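PDB 5IG2: short-chain dehydrogenase/reductase SDR from Burkholderia phymatum, which binds NAD and probably catalyses oxidation or reduction at the CH-OH group of a substrate, with the dinucleotide exchanging hydride. Local coordinates for residues A80-A85 against V130-P135; M124-G129 against H169-L174; S151-L156 against G162-S167; P196-T201 against R229-A234. All blocks are in the same frame, centred on the assembly; numbering follows the deposited sequence.

From the N terminus, helix 75-89 leads through strand 94-97 into helix 112-140, and contact 1 (80-85 with 130-135) closes that loop where the two helices lie side by side. Contact 2 crosses it: its first segment, 124-129, directly precedes 130-135 on the same helix, and its second lies on helix 162-185, beyond strand 144-149. Contact 3 is enclosed in that second loop, joining the turn after strand 144-149 to the start of helix 162-185. Contact 4 follows in series, tying the loop after strand 189-194 to helix 222-236. Contacts 3 and 4 meet through Val152 N and Pro196 O, and both reach NAD.

Contact 1. Residues A80-A85 against V130-P135; sequences ALADAA and VRVFAP
Ala82 of helix 75-89 receives both the ring of Phe133 and a methyl of Val132 from helix 112-140, two neighbouring helices of the Rossmann fold that flank the parallel sheet. The short segments run in nearly the same direction, their axes 10.0 Å apart and inclined by 29°. Phe133 provides most of the bridge. From CB, which leaves the backbone at an angle to the neighbouring helix, chi1 of -74° sets CG anti to the carbonyl carbon and carries the ring across. CD1 comes within 4.1 Å of Ala82 CB and CE2 within 4.2 Å, both at the margin of contact. One bond beyond CD1, CE1 approaches Ala82 CB closely, at 3.5 Å, and at the tip CZ sits 3.6 Å from Ala82 CA. CZ also lies 4.2 Å from Leu81 C, so the far end of the ring rests on the helix backbone as much as on side chains. The methyl of Ala82 meets the ring obliquely. Beneath this pair, Leu81 and Phe133 both reach Val18 of strand 16-20, while Val78 and Val92 add further apolar contacts around the ring. Trp108 of the second subunit packs against Val130, Ala134 and Pro135. Val132, with chi1 at 167°, turns CG1 beside its carbonyl carbon; that methyl lies over one face of the Phe133 ring, offset toward the rim, and ends 3.5 Å from Ala82 CB.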
# COMPACT_ATOMS: atom_id res chain seq x y z
N ALA B 80 0.63 -51.96 35.02
CA ALA B 80 1.64 -51.89 33.97
C ALA B 80 2.22 -50.48 33.85
O ALA B 80 3.41 -50.32 33.54
CB ALA B 80 1.04 -52.33 32.63
N LEU B 81 1.40 -49.46 34.11
CA LEU B 81 1.87 -48.08 34.08
C LEU B 81 2.90 -47.83 35.19
O LEU B 81 3.91 -47.17 34.95
CB LEU B 81 0.68 -47.14 34.21
CG LEU B 81 0.98 -45.64 34.29
CD1 LEU B 81 1.60 -45.16 32.97
CD2 LEU B 81 -0.27 -44.84 34.65
N ALA B 82 2.64 -48.33 36.40
CA ALA B 82 3.63 -48.23 37.46
C ALA B 82 4.91 -48.95 37.08
O ALA B 82 6.01 -48.43 37.31
CB ALA B 82 3.07 -48.79 38.77
N ASP B 83 4.80 -50.14 36.50
CA ASP B 83 5.99 -50.89 36.09
C ASP B 83 6.81 -50.12 35.06
O ASP B 83 8.04 -50.10 35.12
CB ASP B 83 5.61 -52.26 35.53
CG ASP B 83 4.88 -53.14 36.55
OD1 ASP B 83 4.93 -52.85 37.77
OD2 ASP B 83 4.27 -54.14 36.11
N ALA B 84 6.13 -49.49 34.09
CA ALA B 84 6.85 -48.68 33.11
C ALA B 84 7.49 -47.46 33.76
O ALA B 84 8.61 -47.07 33.41
CB ALA B 84 5.90 -48.27 31.99
N ALA B 85 6.79 -46.84 34.72
CA ALA B 85 7.36 -45.71 35.43
C ALA B 85 8.65 -46.10 36.15
O ALA B 85 9.69 -45.45 35.99
CB ALA B 85 6.34 -45.17 36.44
N VAL B 130 -4.51 -45.27 43.38
CA VAL B 130 -4.15 -45.27 44.79
C VAL B 130 -3.62 -46.64 45.21
O VAL B 130 -2.56 -46.75 45.84
CB VAL B 130 -5.35 -44.86 45.64
CG1 VAL B 130 -5.09 -45.16 47.13
CG2 VAL B 130 -5.67 -43.38 45.40
N ARG B 131 -4.34 -47.70 44.85
CA ARG B 131 -3.96 -49.05 45.27
C ARG B 131 -2.59 -49.44 44.74
O ARG B 131 -1.79 -50.07 45.45
CB ARG B 131 -5.02 -50.06 44.80
CG ARG B 131 -4.68 -51.50 45.11
CD ARG B 131 -5.78 -52.43 44.63
NE ARG B 131 -6.07 -52.26 43.21
CZ ARG B 131 -5.34 -52.77 42.23
NH1 ARG B 131 -4.25 -53.49 42.52
NH2 ARG B 131 -5.68 -52.56 40.96
N VAL B 132 -2.29 -49.08 43.50
CA VAL B 132 -1.03 -49.50 42.89
C VAL B 132 0.13 -48.63 43.36
O VAL B 132 1.20 -49.13 43.72
CB VAL B 132 -1.15 -49.49 41.36
CG1 VAL B 132 0.22 -49.60 40.72
CG2 VAL B 132 -2.07 -50.63 40.89
N PHE B 133 -0.07 -47.31 43.38
CA PHE B 133 1.07 -46.41 43.57
C PHE B 133 1.32 -46.03 45.03
O PHE B 133 2.48 -45.77 45.39
CB PHE B 133 0.87 -45.13 42.75
CG PHE B 133 1.06 -45.33 41.27
CD1 PHE B 133 2.32 -45.20 40.70
CD2 PHE B 133 -0.01 -45.62 40.45
CE1 PHE B 133 2.50 -45.36 39.33
CE2 PHE B 133 0.16 -45.80 39.08
CZ PHE B 133 1.41 -45.66 38.52
N ALA B 134 0.28 -45.98 45.87
CA ALA B 134 0.52 -45.64 47.27
C ALA B 134 1.52 -46.58 47.93
O ALA B 134 2.44 -46.08 48.61
CB ALA B 134 -0.79 -45.58 48.05
N PRO B 135 1.45 -47.91 47.77
CA PRO B 135 2.49 -48.76 48.39
C PRO B 135 3.88 -48.47 47.86
O PRO B 135 4.85 -48.49 48.62
CB PRO B 135 2.05 -50.19 48.02
CG PRO B 135 0.61 -50.08 47.71
CD PRO B 135 0.43 -48.72 47.09

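Contact 2. Residues M124-G129 against H169-L174; sequences MGVAHG and HAVVSL
Val126 of helix 112-140 divides its two methyls between Leu174 and Val171, residues one turn apart on helix 162-185. Its CG1 stands anti to the backbone N (chi1 170°), which aims this branch at the fork of Leu174: CD1 of Leu174 is 3.8 Å from Val126 CG1, and CD2 of the same leucine is 4.1 Å away. The valine methyl thus meets both tips of the leucine rather than one, the two side chains crossing at a slant. Leu174 adopts an unusual conformation for a helical leucine. Its CG sits between the backbone N and the carbonyl carbon (chi1 80°), and chi2, also near 80°, turns the isopropyl end so that both methyls face Val126. The other branch of the valine, CG2, lies anti to the carbonyl carbon and makes a looser contact, 4.3 Å from Val171 CG2.

The CA atoms of Val126 and Val171 are 7.5 Å apart, close enough for these short branched side chains to span the gap. Below them Asn148 of strand 144-149 touches all three, which places the contact between two helices on one face of the Rossmann sheet, joined in sequence through that strand. The second subunit packs nearby, with its Trp115 against Ala127 and a hydrogen bond between Ser157 OG of that subunit and Ser173 OG. Between the two segments themselves no hydrogen bond forms; the buried contact is purely apolar and rests on the fit of branched methyl groups, while backbone amides such as Leu174 N are satisfied within their own helix.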
# COMPACT_ATOMS: atom_id res chain seq x y z
N MET B 124 -13.04 -46.14 39.68
CA MET B 124 -12.11 -47.26 39.68
C MET B 124 -10.72 -46.85 39.19
O MET B 124 -9.71 -47.38 39.67
CB MET B 124 -12.67 -48.40 38.83
CG MET B 124 -13.94 -48.99 39.43
SD MET B 124 -13.73 -49.44 41.18
CE MET B 124 -15.44 -49.40 41.74
N GLY B 125 -10.64 -45.93 38.22
CA GLY B 125 -9.34 -45.46 37.78
C GLY B 125 -8.55 -44.82 38.92
O GLY B 125 -7.36 -45.09 39.10
N VAL B 126 -9.22 -43.99 39.71
CA VAL B 126 -8.59 -43.39 40.88
C VAL B 126 -8.24 -44.47 41.89
O VAL B 126 -7.16 -44.46 42.50
CB VAL B 126 -9.51 -42.32 41.49
CG1 VAL B 126 -8.97 -41.87 42.85
CG2 VAL B 126 -9.65 -41.15 40.53
N ALA B 127 -9.16 -45.42 42.10
CA ALA B 127 -8.94 -46.50 43.06
C ALA B 127 -7.72 -47.32 42.67
O ALA B 127 -6.85 -47.59 43.52
CB ALA B 127 -10.18 -47.39 43.16
N HIS B 128 -7.62 -47.73 41.40
CA HIS B 128 -6.45 -48.48 40.96
C HIS B 128 -5.18 -47.66 41.15
O HIS B 128 -4.15 -48.19 41.58
CB HIS B 128 -6.58 -48.89 39.50
CG HIS B 128 -7.68 -49.86 39.22
ND1 HIS B 128 -7.96 -50.94 40.03
CD2 HIS B 128 -8.55 -49.94 38.18
CE1 HIS B 128 -8.96 -51.63 39.51
NE2 HIS B 128 -9.33 -51.05 38.38
N GLY B 129 -5.24 -46.37 40.82
CA GLY B 129 -4.08 -45.51 41.00
C GLY B 129 -3.60 -45.50 42.44
O GLY B 129 -2.42 -45.73 42.71
N HIS B 169 -18.45 -37.24 43.86
CA HIS B 169 -18.57 -37.27 45.31
C HIS B 169 -17.82 -38.47 45.89
O HIS B 169 -17.25 -38.39 46.99
CB HIS B 169 -20.04 -37.31 45.74
CG HIS B 169 -20.74 -35.99 45.62
ND1 HIS B 169 -21.15 -35.27 46.72
CD2 HIS B 169 -21.09 -35.26 44.54
CE1 HIS B 169 -21.73 -34.15 46.32
NE2 HIS B 169 -21.71 -34.12 45.00
N ALA B 170 -17.81 -39.59 45.15
CA ALA B 170 -17.01 -40.73 45.57
C ALA B 170 -15.52 -40.38 45.62
O ALA B 170 -14.82 -40.72 46.58
CB ALA B 170 -17.28 -41.92 44.64
N VAL B 171 -15.01 -39.68 44.59
CA VAL B 171 -13.61 -39.27 44.58
C VAL B 171 -13.32 -38.33 45.75
O VAL B 171 -12.30 -38.45 46.43
CB VAL B 171 -13.24 -38.62 43.24
CG1 VAL B 171 -11.79 -38.05 43.26
CG2 VAL B 171 -13.40 -39.61 42.10
N VAL B 172 -14.24 -37.39 46.01
CA VAL B 172 -14.04 -36.46 47.13
C VAL B 172 -13.84 -37.22 48.43
O VAL B 172 -12.84 -37.03 49.14
CB VAL B 172 -15.22 -35.48 47.24
CG1 VAL B 172 -15.16 -34.75 48.57
CG2 VAL B 172 -15.20 -34.45 46.09
N SER B 173 -14.78 -38.11 48.77
CA SER B 173 -14.71 -38.77 50.07
C SER B 173 -13.58 -39.79 50.14
O SER B 173 -12.95 -39.95 51.19
CB SER B 173 -16.03 -39.44 50.40
OG SER B 173 -15.93 -40.08 51.66
N LEU B 174 -13.31 -40.51 49.04
CA LEU B 174 -12.20 -41.45 49.09
C LEU B 174 -10.89 -40.70 49.31
O LEU B 174 -10.01 -41.18 50.03
CB LEU B 174 -12.13 -42.32 47.84
CG LEU B 174 -11.54 -41.86 46.51
CD1 LEU B 174 -10.01 -41.93 46.49
CD2 LEU B 174 -12.09 -42.71 45.38

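Contact 3. Residues S151-L156 against G162-S167. With NAD (nicotinamide-adenine-dinucleotide), chain F; ACT (acetate ion), chain G.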
# COMPACT_ATOMS: atom_id res chain seq x y z
N SER B 151 -14.11 -32.53 41.11
CA SER B 151 -14.86 -31.49 40.41
C SER B 151 -15.66 -30.74 41.44
O SER B 151 -15.86 -31.26 42.54
CB SER B 151 -15.81 -32.10 39.36
OG SER B 151 -16.70 -31.12 38.86
N VAL B 152 -16.15 -29.53 41.12
CA VAL B 152 -17.21 -28.96 41.95
C VAL B 152 -18.45 -29.85 41.93
O VAL B 152 -19.27 -29.77 42.84
CB VAL B 152 -17.55 -27.52 41.51
CG1 VAL B 152 -16.32 -26.62 41.62
CG2 VAL B 152 -18.15 -27.49 40.10
N ALA B 153 -18.60 -30.70 40.90
CA ALA B 153 -19.68 -31.69 40.90
C ALA B 153 -19.50 -32.77 41.97
O ALA B 153 -20.42 -33.59 42.15
CB ALA B 153 -19.79 -32.37 39.54
N GLY B 154 -18.35 -32.83 42.63
CA GLY B 154 -18.20 -33.66 43.81
C GLY B 154 -18.58 -32.95 45.09
O GLY B 154 -18.55 -33.55 46.17
N LEU B 155 -18.92 -31.67 44.99
CA LEU B 155 -19.34 -30.88 46.13
C LEU B 155 -20.78 -30.41 46.02
O LEU B 155 -21.35 -29.97 47.02
CB LEU B 155 -18.44 -29.64 46.30
CG LEU B 155 -16.93 -29.89 46.35
CD1 LEU B 155 -16.17 -28.54 46.28
CD2 LEU B 155 -16.56 -30.67 47.61
N LEU B 156 -21.38 -30.50 44.83
CA LEU B 156 -22.74 -30.09 44.50
C LEU B 156 -23.43 -31.25 43.81
O LEU B 156 -22.80 -32.25 43.44
CB LEU B 156 -22.75 -28.88 43.57
CG LEU B 156 -22.08 -27.61 44.07
CD1 LEU B 156 -21.96 -26.63 42.93
CD2 LEU B 156 -22.91 -27.03 45.17
N GLY B 162 -26.30 -36.76 37.29
CA GLY B 162 -26.23 -37.57 38.51
C GLY B 162 -25.17 -38.65 38.52
O GLY B 162 -24.60 -38.95 39.57
N ILE B 163 -24.91 -39.27 37.36
CA ILE B 163 -23.88 -40.31 37.33
C ILE B 163 -22.51 -39.69 37.53
O ILE B 163 -21.69 -40.19 38.31
CB ILE B 163 -23.94 -41.10 36.01
CG1 ILE B 163 -25.25 -41.89 35.91
CG2 ILE B 163 -22.77 -42.07 35.93
CD1 ILE B 163 -25.38 -42.66 34.60
N TYR B 164 -22.26 -38.59 36.84
CA TYR B 164 -21.01 -37.87 36.99
C TYR B 164 -20.87 -37.30 38.40
O TYR B 164 -19.83 -37.47 39.04
CB TYR B 164 -20.95 -36.76 35.94
CG TYR B 164 -19.67 -35.96 35.90
CD1 TYR B 164 -18.54 -36.44 35.25
CD2 TYR B 164 -19.60 -34.69 36.49
CE1 TYR B 164 -17.36 -35.70 35.19
CE2 TYR B 164 -18.43 -33.93 36.44
CZ TYR B 164 -17.32 -34.44 35.78
OH TYR B 164 -16.16 -33.69 35.74
N ASN B 165 -21.93 -36.64 38.90
CA ASN B 165 -21.92 -36.13 40.27
C ASN B 165 -21.55 -37.22 41.25
O ASN B 165 -20.66 -37.04 42.09
CB ASN B 165 -23.30 -35.56 40.64
CG ASN B 165 -23.71 -34.38 39.77
OD1 ASN B 165 -22.89 -33.77 39.09
ND2 ASN B 165 -25.02 -34.06 39.80
N ALA B 166 -22.24 -38.36 41.17
CA ALA B 166 -22.03 -39.44 42.12
C ALA B 166 -20.59 -39.92 42.09
O ALA B 166 -19.97 -40.13 43.14
CB ALA B 166 -23.00 -40.60 41.82
N SER B 167 -20.02 -40.05 40.89
CA SER B 167 -18.64 -40.52 40.79
C SER B 167 -17.68 -39.51 41.42
O SER B 167 -16.70 -39.89 42.07
CB SER B 167 -18.27 -40.80 39.32
OG SER B 167 -18.17 -39.61 38.54
PA NAD F . -10.26 -34.02 28.67
O1A NAD F . -11.23 -34.77 27.84
O2A NAD F . -9.60 -32.84 27.94
O5B NAD F . -9.11 -34.94 29.29
C5B NAD F . -9.43 -36.19 29.94
C4B NAD F . -8.56 -37.24 29.31
O4B NAD F . -8.82 -38.51 29.94
C3B NAD F . -8.76 -37.45 27.80
O3B NAD F . -7.54 -37.30 27.08
C2B NAD F . -9.28 -38.90 27.70
O2B NAD F . -8.80 -39.57 26.54
C1B NAD F . -8.68 -39.51 28.96
N9A NAD F . -9.35 -40.72 29.41
C8A NAD F . -10.70 -40.98 29.42
N7A NAD F . -11.00 -42.20 29.78
C5A NAD F . -9.77 -42.79 30.03
C6A NAD F . -9.41 -44.09 30.43
N6A NAD F . -10.28 -45.09 30.57
N1A NAD F . -8.10 -44.34 30.63
C2A NAD F . -7.21 -43.35 30.42
N3A NAD F . -7.44 -42.10 30.01
C4A NAD F . -8.75 -41.88 29.83
O3 NAD F . -10.99 -33.48 29.98
PN NAD F . -10.43 -32.78 31.30
O1N NAD F . -9.00 -32.41 31.12
O2N NAD F . -11.41 -31.73 31.67
O5D NAD F . -10.57 -34.00 32.31
C5D NAD F . -9.63 -34.20 33.39
C4D NAD F . -10.40 -34.37 34.67
O4D NAD F . -10.97 -33.10 35.08
C3D NAD F . -11.57 -35.36 34.61
O3D NAD F . -11.57 -36.17 35.78
C2D NAD F . -12.80 -34.44 34.63
O2D NAD F . -13.92 -35.11 35.19
C1D NAD F . -12.27 -33.34 35.54
N1N NAD F . -13.04 -32.00 35.53
C2N NAD F . -13.13 -31.32 34.37
C3N NAD F . -13.78 -30.10 34.34
C7N NAD F . -13.80 -29.20 33.14
O7N NAD F . -14.65 -28.31 33.06
N7N NAD F . -12.97 -29.48 32.14
C4N NAD F . -14.31 -29.59 35.52
C5N NAD F . -14.18 -30.31 36.70
C6N NAD F . -13.54 -31.52 36.68
C ACT G . -17.53 -30.50 35.53
O ACT G . -18.12 -29.52 36.05
OXT ACT G . -16.98 -31.29 36.33
CH3 ACT G . -17.47 -30.72 34.05
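Ala153 fits its methyl between two side chains of the facing helix, 3.7 Å from Tyr164 CE2 and 3.4 Å from Asn165 OD1. It meets the tyrosine ring obliquely. Tyr164 reaches past it because CG is anti to the backbone N (chi1 -177°), and this carries the phenol toward Ser151 and the cofactor. At the ring's rim the hydroxyl is gripped from two sides, both near the ring plane: acetate OXT lies by CE2, and the nicotinamide ribose oxygen O2D by CE1. Tyr164 OH donates to acetate OXT at 2.6 Å and accepts from NAD O2D at 2.7 Å.

Ser151 comes at the ring obliquely, and its OG also donates to acetate OXT, at 2.6 Å. The same OG accepts from Ala153 N at 2.8 Å, with an N-H...O angle of 163°; this ST turn fixes the serine rotation at the entrance to the 3-10 turn 152-154. While its OD1 rests on the Ala153 methyl, Asn165 uses ND2 to bond Pro158 O and Thr177 OG1 of the second subunit. One turn along the helix, Ser167 OG donates to Tyr164 O.

Ser151, Tyr164 and the nearby Lys168, which binds NAD, match the Ser-Tyr-Lys signature of short-chain dehydrogenases. The acetate is probably from the crystallisation liquor, yet one of its oxygens takes both hydroxyl bonds beside the nicotinamide, consistent with the place a substrate oxygen would occupy.

Contact 4. Residues P196-T201 against R229-A234. With NAD (nicotinamide-adenine-dinucleotide), chain F.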
# COMPACT_ATOMS: atom_id res chain seq x y z
N PRO B 196 -12.29 -28.37 40.32
CA PRO B 196 -12.50 -27.21 39.44
C PRO B 196 -13.94 -27.09 38.97
O PRO B 196 -14.71 -28.05 38.97
CB PRO B 196 -11.58 -27.50 38.24
CG PRO B 196 -10.79 -28.72 38.62
CD PRO B 196 -11.62 -29.46 39.61
N ALA B 197 -14.29 -25.86 38.58
CA ALA B 197 -15.50 -25.60 37.81
C ALA B 197 -15.15 -25.70 36.32
O ALA B 197 -14.07 -26.16 35.95
CB ALA B 197 -16.09 -24.25 38.17
N PHE B 198 -16.06 -25.27 35.45
CA PHE B 198 -15.89 -25.53 34.02
C PHE B 198 -14.64 -24.85 33.47
O PHE B 198 -14.39 -23.66 33.72
CB PHE B 198 -17.12 -25.05 33.26
CG PHE B 198 -18.40 -25.65 33.75
CD1 PHE B 198 -18.69 -26.98 33.51
CD2 PHE B 198 -19.32 -24.87 34.44
CE1 PHE B 198 -19.88 -27.52 33.96
CE2 PHE B 198 -20.49 -25.40 34.88
CZ PHE B 198 -20.78 -26.73 34.65
N VAL B 199 -13.85 -25.61 32.71
CA VAL B 199 -12.62 -25.16 32.06
C VAL B 199 -12.62 -25.70 30.63
O VAL B 199 -12.99 -26.87 30.44
CB VAL B 199 -11.38 -25.66 32.82
CG1 VAL B 199 -10.10 -25.29 32.07
CG2 VAL B 199 -11.35 -25.11 34.23
N PRO B 200 -12.21 -24.91 29.59
CA PRO B 200 -12.17 -25.46 28.23
C PRO B 200 -11.23 -26.65 28.09
O PRO B 200 -10.01 -26.50 28.13
CB PRO B 200 -11.69 -24.27 27.38
CG PRO B 200 -12.06 -23.06 28.16
CD PRO B 200 -11.90 -23.46 29.60
N THR B 201 -11.81 -27.84 27.96
CA THR B 201 -11.07 -29.08 27.69
C THR B 201 -11.90 -29.93 26.74
O THR B 201 -12.89 -29.46 26.16
CB THR B 201 -10.78 -29.87 28.98
OG1 THR B 201 -12.02 -30.35 29.51
CG2 THR B 201 -10.07 -29.03 30.03
N ARG B 229 -25.52 -30.54 25.37
CA ARG B 229 -25.30 -29.23 24.78
C ARG B 229 -25.01 -28.19 25.85
O ARG B 229 -24.18 -27.30 25.64
CB ARG B 229 -26.49 -28.83 23.92
CG ARG B 229 -26.78 -29.87 22.85
CD ARG B 229 -27.74 -29.39 21.79
NE ARG B 229 -27.77 -30.34 20.68
CZ ARG B 229 -28.80 -31.14 20.40
NH1 ARG B 229 -28.71 -31.97 19.37
NH2 ARG B 229 -29.91 -31.09 21.12
N GLN B 230 -25.67 -28.30 27.00
CA GLN B 230 -25.37 -27.37 28.09
C GLN B 230 -23.94 -27.55 28.56
O GLN B 230 -23.23 -26.57 28.78
CB GLN B 230 -26.35 -27.56 29.26
N LEU B 231 -23.50 -28.81 28.70
CA LEU B 231 -22.13 -29.06 29.12
C LEU B 231 -21.13 -28.56 28.07
O LEU B 231 -20.09 -27.98 28.42
CB LEU B 231 -21.93 -30.55 29.39
CG LEU B 231 -20.53 -30.94 29.86
CD1 LEU B 231 -20.27 -30.38 31.26
CD2 LEU B 231 -20.34 -32.44 29.82
N GLN B 232 -21.42 -28.77 26.79
CA GLN B 232 -20.53 -28.24 25.75
C GLN B 232 -20.35 -26.74 25.91
O GLN B 232 -19.22 -26.23 25.87
CB GLN B 232 -21.08 -28.57 24.36
CG GLN B 232 -20.93 -30.03 23.95
CD GLN B 232 -19.59 -30.31 23.27
OE1 GLN B 232 -18.84 -29.38 22.97
NE2 GLN B 232 -19.30 -31.59 23.04
N ARG B 233 -21.46 -26.02 26.13
CA ARG B 233 -21.40 -24.56 26.26
C ARG B 233 -20.65 -24.13 27.52
O ARG B 233 -19.86 -23.19 27.48
CB ARG B 233 -22.82 -23.98 26.28
CG ARG B 233 -23.62 -24.14 24.98
CD ARG B 233 -25.04 -23.60 25.14
NE ARG B 233 -25.07 -22.26 25.74
CZ ARG B 233 -25.52 -21.99 26.97
NH1 ARG B 233 -25.99 -22.96 27.75
NH2 ARG B 233 -25.50 -20.74 27.42
N ALA B 234 -20.92 -24.79 28.65
CA ALA B 234 -20.32 -24.37 29.91
C ALA B 234 -18.82 -24.59 29.88
O ALA B 234 -18.05 -23.72 30.30
CB ALA B 234 -20.96 -25.14 31.07
PA NAD F . -10.26 -34.02 28.67
O1A NAD F . -11.23 -34.77 27.84
O2A NAD F . -9.60 -32.84 27.94
O5B NAD F . -9.11 -34.94 29.29
C5B NAD F . -9.43 -36.19 29.94
C4B NAD F . -8.56 -37.24 29.31
O4B NAD F . -8.82 -38.51 29.94
C3B NAD F . -8.76 -37.45 27.80
O3B NAD F . -7.54 -37.30 27.08
C2B NAD F . -9.28 -38.90 27.70
O2B NAD F . -8.80 -39.57 26.54
C1B NAD F . -8.68 -39.51 28.96
N9A NAD F . -9.35 -40.72 29.41
C8A NAD F . -10.70 -40.98 29.42
N7A NAD F . -11.00 -42.20 29.78
C5A NAD F . -9.77 -42.79 30.03
C6A NAD F . -9.41 -44.09 30.43
N6A NAD F . -10.28 -45.09 30.57
N1A NAD F . -8.10 -44.34 30.63
C2A NAD F . -7.21 -43.35 30.42
N3A NAD F . -7.44 -42.10 30.01
C4A NAD F . -8.75 -41.88 29.83
O3 NAD F . -10.99 -33.48 29.98
PN NAD F . -10.43 -32.78 31.30
O1N NAD F . -9.00 -32.41 31.12
O2N NAD F . -11.41 -31.73 31.67
O5D NAD F . -10.57 -34.00 32.31
C5D NAD F . -9.63 -34.20 33.39
C4D NAD F . -10.40 -34.37 34.67
O4D NAD F . -10.97 -33.10 35.08
C3D NAD F . -11.57 -35.36 34.61
O3D NAD F . -11.57 -36.17 35.78
C2D NAD F . -12.80 -34.44 34.63
O2D NAD F . -13.92 -35.11 35.19
C1D NAD F . -12.27 -33.34 35.54
N1N NAD F . -13.04 -32.00 35.53
C2N NAD F . -13.13 -31.32 34.37
C3N NAD F . -13.78 -30.10 34.34
C7N NAD F . -13.80 -29.20 33.14
O7N NAD F . -14.65 -28.31 33.06
N7N NAD F . -12.97 -29.48 32.14
C4N NAD F . -14.31 -29.59 35.52
C5N NAD F . -14.18 -30.31 36.70
C6N NAD F . -13.54 -31.52 36.68
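Phe198 lays one ring face against the methyl of Ala234, a contact between the nicotinamide-binding loop that follows strand 189-194 in this Rossmann fold and helix 222-236. Ala234 CB stands 3.6 Å from the ring centroid and only 4° off the ring normal, a nearly centred CH-pi contact. Nearer the backbone, Phe198 CB lies 3.4 Å from Ala234 O. Leu231, one turn earlier, extends with CG anti to its backbone N (chi1 -179°), and its CD1 reaches Phe198 CE1 at 4.0 Å, the two side chains slanting across each other. No hydrogen bond joins the segments, and all three touching residues stay partly exposed, as part of a surface patch.

Outward from this pair, the backbone beyond Phe198 turns toward NAD. Val199 grips the carboxamide twice: its N donates to NAD O7N at 2.8 Å, and its O accepts from NAD N7N at 3.1 Å. Together these bonds fix the rotation of the amide, and Phe198 CA also lies close to NAD O7N. Phe26 of helix 25-36 packs against Pro196, Val199 and Thr201, while Pro196 is tied by backbone hydrogen bonding to Val152. Two residues beyond Val199, Thr201 OG1 accepts a bond from Ile203 N and itself donates to the phosphate oxygen O2N of NAD, 2.6 Å from Thr201 OG1.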